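Prophage MuSo2, 43 kDa tail protein (Shewanella oneidensis, PDB 3CDD) probably forms the trimeric hub of the contractile tail baseplate of a Mu-like prophage. Local coordinates at the interface of chains A and B. Numbering follows the deposited sequence. Chains: chain A/B, Prophage MuSo2, 43 kDa tail protein.

Contact 1: the interface of chains A and B. Residues chain A 82-84; chain B 200-202, 312.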
loop_
_atom_site.group_PDB
_atom_site.type_symbol
_atom_site.label_atom_id
_atom_site.label_comp_id
_atom_site.label_asym_id
_atom_site.label_seq_id
_atom_site.Cartn_x
_atom_site.Cartn_y
_atom_site.Cartn_z
ATOM N N PRO A 82 -17.663 16.522 -5.865
ATOM C CA PRO A 82 -18.333 16.777 -7.148
ATOM C C PRO A 82 -17.446 16.413 -8.341
ATOM O O PRO A 82 -16.213 16.499 -8.245
ATOM C CB PRO A 82 -18.551 18.283 -7.127
ATOM C CG PRO A 82 -17.351 18.827 -6.324
ATOM C CD PRO A 82 -16.965 17.720 -5.341
ATOM N N SER A 83 -18.082 16.018 -9.439
ATOM C CA SER A 83 -17.407 15.829 -10.720
ATOM C C SER A 83 -18.436 15.970 -11.819
ATOM O O SER A 83 -19.630 15.845 -11.567
ATOM C CB SER A 83 -16.753 14.449 -10.807
ATOM O OG SER A 83 -17.742 13.425 -10.794
ATOM N N TYR A 84 -17.982 16.224 -13.044
ATOM C CA TYR A 84 -18.884 16.263 -14.179
ATOM C C TYR A 84 -18.072 16.144 -15.458
ATOM O O TYR A 84 -16.848 16.239 -15.427
ATOM C CB TYR A 84 -19.696 17.574 -14.199
ATOM C CG TYR A 84 -18.814 18.807 -14.236
ATOM C CD1 TYR A 84 -18.318 19.302 -15.449
ATOM C CD2 TYR A 84 -18.460 19.468 -13.050
ATOM C CE1 TYR A 84 -17.489 20.416 -15.483
ATOM C CE2 TYR A 84 -17.638 20.599 -13.079
ATOM C CZ TYR A 84 -17.164 21.059 -14.292
ATOM O OH TYR A 84 -16.371 22.174 -14.332
ATOM N N ALA B 200 -14.112 18.240 -18.669
ATOM C CA ALA B 200 -14.476 17.444 -17.495
ATOM C C ALA B 200 -13.764 18.015 -16.281
ATOM O O ALA B 200 -12.714 18.665 -16.407
ATOM C CB ALA B 200 -14.125 15.940 -17.690
ATOM N N ALA B 201 -14.326 17.794 -15.096
ATOM C CA ALA B 201 -13.662 18.260 -13.881
ATOM C C ALA B 201 -14.040 17.350 -12.755
ATOM O O ALA B 201 -15.073 16.708 -12.823
ATOM C CB ALA B 201 -14.036 19.708 -13.553
ATOM N N ARG B 202 -13.176 17.271 -11.749
ATOM C CA ARG B 202 -13.475 16.555 -10.522
ATOM C C ARG B 202 -12.810 17.276 -9.359
ATOM O O ARG B 202 -11.756 17.914 -9.528
ATOM C CB ARG B 202 -12.998 15.105 -10.580
ATOM C CG ARG B 202 -11.497 14.958 -10.513
ATOM C CD ARG B 202 -11.105 13.543 -10.914
ATOM N NE ARG B 202 -9.655 13.411 -10.972
ATOM C CZ ARG B 202 -8.936 12.538 -10.269
ATOM N NH1 ARG B 202 -9.530 11.677 -9.454
ATOM N NH2 ARG B 202 -7.613 12.520 -10.393
HETATM N N MSE B 312 -18.663 22.599 -8.789
HETATM C CA MSE B 312 -17.685 22.402 -7.705
HETATM C C MSE B 312 -18.084 23.283 -6.521
HETATM O O MSE B 312 -18.284 22.808 -5.377
HETATM C CB MSE B 312 -16.296 22.895 -8.122
HETATM C CG MSE B 312 -15.622 22.242 -9.305
HETATM SE SE MSE B 312 -14.844 20.456 -8.986
HETATM C CE MSE B 312 -16.249 19.476 -9.878
HETATM O O HOH W 1 -15.009 13.968 -14.478
#
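A:Tyr84 and B:Ala201 pair their backbones across the chains as an antiparallel beta bridge. The patch joins the end of strand 70-84 of chain A to strand 200-206 of chain B. The protein belongs to the Mu gpP-like baseplate hub family, and this strand pairing extends a sheet from one copy into the next, probably as part of trimer assembly.

Backbone hydrogen bonds run both ways between the two residues. A:Tyr84 N donates to B:Ala201 O at 3.0 Å, and B:Ala201 N donates to A:Tyr84 O, also at 3.0 Å. A:Ser83 and B:Arg202 continue the bridge. Their CB atoms lie side by side, 3.8 Å apart.

One water touches both carbonyls of the pair. It lies 3.1 Å from A:Tyr84 O and 3.2 Å from B:Ala201 O.

The ring of A:Tyr84, the methyl of B:Ala201 and the methyl of B:Met312 pack on the side of the strands away from this water. The methyl CB of B:Ala201 faces the phenol end of A:Tyr84, 3.5 Å from CZ. The ring stands there because CG is placed between the backbone N and the carbonyl carbon, chi1 58°. Selenomethionine B:Met312 adds its end methyl, CE. Its chain bends at chi2 (-76°) and chi3 (104°) and crosses A:Pro82 and the A:Tyr84 ring at about a right angle. B:Met312 CE packs 3.7 Å from A:Tyr84 CE2. It also touches the carbonyl oxygen A:Pro82 O, at 3.4 Å. A:Pro82 packs its CB and CG on the same methyl.

Contact 2: the interface of chains A and B. Residues chain A 104-106, 130; chain B 211, 250-252.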
loop_
_atom_site.group_PDB
_atom_site.type_symbol
_atom_site.label_atom_id
_atom_site.label_comp_id
_atom_site.label_asym_id
_atom_site.label_seq_id
_atom_site.Cartn_x
_atom_site.Cartn_y
_atom_site.Cartn_z
ATOM N N ASP A 104 -10.434 11.481 15.639
ATOM C CA ASP A 104 -9.582 12.483 14.962
ATOM C C ASP A 104 -8.870 13.450 15.898
ATOM O O ASP A 104 -7.735 13.856 15.630
ATOM C CB ASP A 104 -10.409 13.350 14.002
ATOM C CG ASP A 104 -10.906 12.601 12.805
ATOM O OD1 ASP A 104 -10.461 11.441 12.548
ATOM O OD2 ASP A 104 -11.780 13.197 12.128
ATOM N N CYS A 105 -9.548 13.819 16.984
ATOM C CA CYS A 105 -9.162 15.020 17.758
ATOM C C CYS A 105 -8.449 14.712 19.070
ATOM O O CYS A 105 -8.552 13.596 19.586
ATOM C CB CYS A 105 -10.402 15.876 18.019
ATOM S SG CYS A 105 -11.272 16.427 16.519
ATOM N N SER A 106 -7.735 15.708 19.603
ATOM C CA SER A 106 -6.983 15.567 20.849
ATOM C C SER A 106 -7.896 15.776 22.043
ATOM O O SER A 106 -8.933 16.437 21.930
ATOM C CB SER A 106 -5.836 16.584 20.918
ATOM O OG SER A 106 -4.988 16.496 19.788
ATOM N N PHE A 130 -17.489 17.460 22.775
ATOM C CA PHE A 130 -17.879 17.053 21.424
ATOM C C PHE A 130 -19.403 16.859 21.306
ATOM O O PHE A 130 -19.920 16.550 20.215
ATOM C CB PHE A 130 -17.173 15.768 21.029
ATOM C CG PHE A 130 -15.659 15.865 20.979
ATOM C CD1 PHE A 130 -14.879 15.444 22.067
ATOM C CD2 PHE A 130 -15.012 16.313 19.833
ATOM C CE1 PHE A 130 -13.473 15.488 22.007
ATOM C CE2 PHE A 130 -13.613 16.370 19.774
ATOM C CZ PHE A 130 -12.838 15.956 20.874
ATOM N N PHE B 211 -9.017 20.992 11.374
ATOM C CA PHE B 211 -9.270 21.179 12.803
ATOM C C PHE B 211 -9.675 22.600 13.111
ATOM O O PHE B 211 -9.274 23.541 12.410
ATOM C CB PHE B 211 -8.041 20.722 13.618
ATOM C CG PHE B 211 -7.740 19.250 13.440
ATOM C CD1 PHE B 211 -6.918 18.807 12.409
ATOM C CD2 PHE B 211 -8.333 18.305 14.268
ATOM C CE1 PHE B 211 -6.679 17.455 12.215
ATOM C CE2 PHE B 211 -8.089 16.936 14.078
ATOM C CZ PHE B 211 -7.254 16.523 13.052
ATOM N N ARG B 250 -13.191 20.845 17.107
ATOM C CA ARG B 250 -12.268 19.827 16.610
ATOM C C ARG B 250 -10.835 20.237 16.947
ATOM O O ARG B 250 -10.129 20.770 16.080
ATOM C CB ARG B 250 -12.428 19.644 15.080
ATOM C CG ARG B 250 -13.568 18.739 14.673
ATOM C CD ARG B 250 -13.670 18.578 13.151
ATOM N NE ARG B 250 -12.488 17.978 12.521
ATOM C CZ ARG B 250 -12.252 16.662 12.444
ATOM N NH1 ARG B 250 -13.099 15.778 12.982
ATOM N NH2 ARG B 250 -11.157 16.223 11.835
ATOM N N PRO B 251 -10.413 20.045 18.221
ATOM C CA PRO B 251 -9.067 20.462 18.623
ATOM C C PRO B 251 -7.937 19.527 18.219
ATOM O O PRO B 251 -8.089 18.307 18.303
ATOM C CB PRO B 251 -9.163 20.518 20.159
ATOM C CG PRO B 251 -10.190 19.485 20.501
ATOM C CD PRO B 251 -11.175 19.481 19.353
ATOM N N LEU B 252 -6.801 20.103 17.813
ATOM C CA LEU B 252 -5.546 19.330 17.676
ATOM C C LEU B 252 -4.421 19.935 18.531
ATOM O O LEU B 252 -4.154 21.134 18.450
ATOM C CB LEU B 252 -5.113 19.206 16.200
ATOM C CG LEU B 252 -3.943 18.246 15.904
ATOM C CD1 LEU B 252 -4.328 16.743 16.048
ATOM C CD2 LEU B 252 -3.339 18.512 14.526
#
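The guanidinium of B:Arg250, in this gpP-like tail protein, has A:Asp104 OD2 at its edge, in plane. One of its faces carries A:Cys105 SG, 4.0 Å above the plane and offset toward the rim. The ring of B:Phe211 has B:Leu252 CB on one face, also near the rim, and B:Arg250 O at its edge. B:Phe211 CE2 meets the backbone carbonyl oxygen A:Asp104 O at 3.5 Å. The patch joins the end of helix 100-104 and the following loop of chain A to the start of strand 251-254 of chain B.

The charged pair is a salt bridge. Both end nitrogens of B:Arg250 grip one carboxylate oxygen, A:Asp104 OD2: NH1 at 3.0 Å and NH2 at 3.1 Å. A:Asp104 OD2 receives NH1 on its anti lone pair, away from the other carboxylate oxygen, while NH2 comes from above the carboxylate plane. The two planes are 84° apart. A bend in the arginine chain at chi3, 61°, turns its end toward the aspartate.

A:Cys105 packs along the arginine stem. Its SG lies 3.5 Å from B:Arg250 CA and touches CB and CG as well. With SG anti to its own carbonyl carbon (chi1 -58°), the thiol points at this stem.

The backbone adds a nearly straight hydrogen bond. A:Ser106 N donates to B:Pro251 O at 2.9 Å. B:Pro251 CD packs against A:Cys105 CB at 3.9 Å and touches A:Phe130 CE2 as well.

Contact 3: the interface of chains A and B. Residues chain A 83-84; chain B 194, 198, 285, 309, 311-312.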
loop_
_atom_site.group_PDB
_atom_site.type_symbol
_atom_site.label_atom_id
_atom_site.label_comp_id
_atom_site.label_asym_id
_atom_site.label_seq_id
_atom_site.Cartn_x
_atom_site.Cartn_y
_atom_site.Cartn_z
ATOM N N SER A 83 -18.082 16.018 -9.439
ATOM C CA SER A 83 -17.407 15.829 -10.720
ATOM C C SER A 83 -18.436 15.970 -11.819
ATOM O O SER A 83 -19.630 15.845 -11.567
ATOM C CB SER A 83 -16.753 14.449 -10.807
ATOM O OG SER A 83 -17.742 13.425 -10.794
ATOM N N TYR A 84 -17.982 16.224 -13.044
ATOM C CA TYR A 84 -18.884 16.263 -14.179
ATOM C C TYR A 84 -18.072 16.144 -15.458
ATOM O O TYR A 84 -16.848 16.239 -15.427
ATOM C CB TYR A 84 -19.696 17.574 -14.199
ATOM C CG TYR A 84 -18.814 18.807 -14.236
ATOM C CD1 TYR A 84 -18.318 19.302 -15.449
ATOM C CD2 TYR A 84 -18.460 19.468 -13.050
ATOM C CE1 TYR A 84 -17.489 20.416 -15.483
ATOM C CE2 TYR A 84 -17.638 20.599 -13.079
ATOM C CZ TYR A 84 -17.164 21.059 -14.292
ATOM O OH TYR A 84 -16.371 22.174 -14.332
ATOM N N LEU B 194 -16.933 26.690 -16.417
ATOM C CA LEU B 194 -17.989 25.701 -16.620
ATOM C C LEU B 194 -18.892 26.131 -17.777
ATOM O O LEU B 194 -19.445 27.227 -17.754
ATOM C CB LEU B 194 -18.843 25.596 -15.356
ATOM C CG LEU B 194 -20.009 24.606 -15.403
ATOM C CD1 LEU B 194 -19.472 23.187 -15.380
ATOM C CD2 LEU B 194 -20.942 24.850 -14.228
ATOM N N VAL B 198 -14.217 23.892 -20.308
ATOM C CA VAL B 198 -13.978 22.710 -19.474
ATOM C C VAL B 198 -14.630 21.473 -20.110
ATOM O O VAL B 198 -15.826 21.456 -20.396
ATOM C CB VAL B 198 -14.462 22.936 -18.013
ATOM C CG1 VAL B 198 -14.321 21.652 -17.153
ATOM C CG2 VAL B 198 -13.696 24.100 -17.374
ATOM N N TYR B 285 -9.063 20.057 -13.591
ATOM C CA TYR B 285 -9.775 20.461 -14.798
ATOM C C TYR B 285 -9.158 19.808 -16.003
ATOM O O TYR B 285 -7.924 19.797 -16.173
ATOM C CB TYR B 285 -9.805 22.002 -14.935
ATOM C CG TYR B 285 -10.796 22.575 -13.957
ATOM C CD1 TYR B 285 -10.436 22.794 -12.628
ATOM C CD2 TYR B 285 -12.125 22.816 -14.335
ATOM C CE1 TYR B 285 -11.347 23.289 -11.706
ATOM C CE2 TYR B 285 -13.054 23.314 -13.414
ATOM C CZ TYR B 285 -12.663 23.522 -12.109
ATOM O OH TYR B 285 -13.560 23.979 -11.192
ATOM N N ASP B 309 -17.116 28.010 -11.630
ATOM C CA ASP B 309 -17.612 26.659 -11.685
ATOM C C ASP B 309 -18.603 26.444 -10.559
ATOM O O ASP B 309 -18.210 26.207 -9.417
ATOM C CB ASP B 309 -16.444 25.674 -11.599
ATOM C CG ASP B 309 -16.873 24.231 -11.804
ATOM O OD1 ASP B 309 -18.060 23.917 -11.561
ATOM O OD2 ASP B 309 -16.004 23.402 -12.188
ATOM N N ILE B 311 -20.712 24.020 -10.213
ATOM C CA ILE B 311 -20.880 22.618 -9.824
ATOM C C ILE B 311 -19.936 22.216 -8.691
ATOM O O ILE B 311 -20.382 21.586 -7.740
ATOM C CB ILE B 311 -20.874 21.633 -10.997
ATOM C CG1 ILE B 311 -22.032 21.966 -11.950
ATOM C CG2 ILE B 311 -21.063 20.209 -10.472
ATOM C CD1 ILE B 311 -21.981 21.217 -13.249
HETATM N N MSE B 312 -18.663 22.599 -8.789
HETATM C CA MSE B 312 -17.685 22.402 -7.705
HETATM C C MSE B 312 -18.084 23.283 -6.521
HETATM O O MSE B 312 -18.284 22.808 -5.377
HETATM C CB MSE B 312 -16.296 22.895 -8.122
HETATM C CG MSE B 312 -15.622 22.242 -9.305
HETATM SE SE MSE B 312 -14.844 20.456 -8.986
HETATM C CE MSE B 312 -16.249 19.476 -9.878
#
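A:Tyr84 inserts its side chain into a pocket of chain B formed by B:Leu194, B:Val198, B:Asp309 and B:Ile311. Beyond CB, the side chain enters the pocket at CG, which lies near B:Ile311 CD1. With chi2 at 85° the ring turns a face to B:Leu194 CD1, which lies over it in a CH-pi contact. Along one side, A:Tyr84 CD2 meets B:Ile311 CG2 at 3.7 Å. The next atom, CE2, passes close to the B:Asp309 carboxylate, with the selenomethionine methyl nearby. On the other side, A:Tyr84 CD1 comes near B:Leu194 CD1, at 4.1 Å. A:Tyr84 CE1 touches B:Val198 CG1 at 3.8 Å. A:Tyr84 CZ meets B:Leu194 CD1 at 3.3 Å.

At the tip, the phenol A:Tyr84 OH donates a short hydrogen bond of 2.5 Å to B:Asp309 OD2. This oxygen sits at the ring edge, in plane. The ring and carboxylate planes are 67° apart, and the OH comes from above the carboxylate plane.

Second-shell bonds within chain B position the aspartate. B:Met312 N donates to B:Asp309 OD1 at 3.1 Å. B:Tyr285 OH donates to B:Asp309 OD2 at 2.7 Å, from the face of the carboxylate opposite A:Tyr84 OH.

Contacts 1 and 3 are two parts of one junction. Their C-alpha centres are about 4 Å apart, and they share A:Ser83, A:Tyr84 and B:Met312. Strand pairing and insertion of the tyrosine therefore work on the same stretch of strand 70-84. Contact 2 is separate, about 30 Å from contact 1 and 32 Å from contact 3 between C-alpha centres. It uses another part of chain A, around helix 100-104. Two distant attachment points may limit rocking of one copy against the next. The deposited assembly holds three copies, in keeping with a trimeric hub.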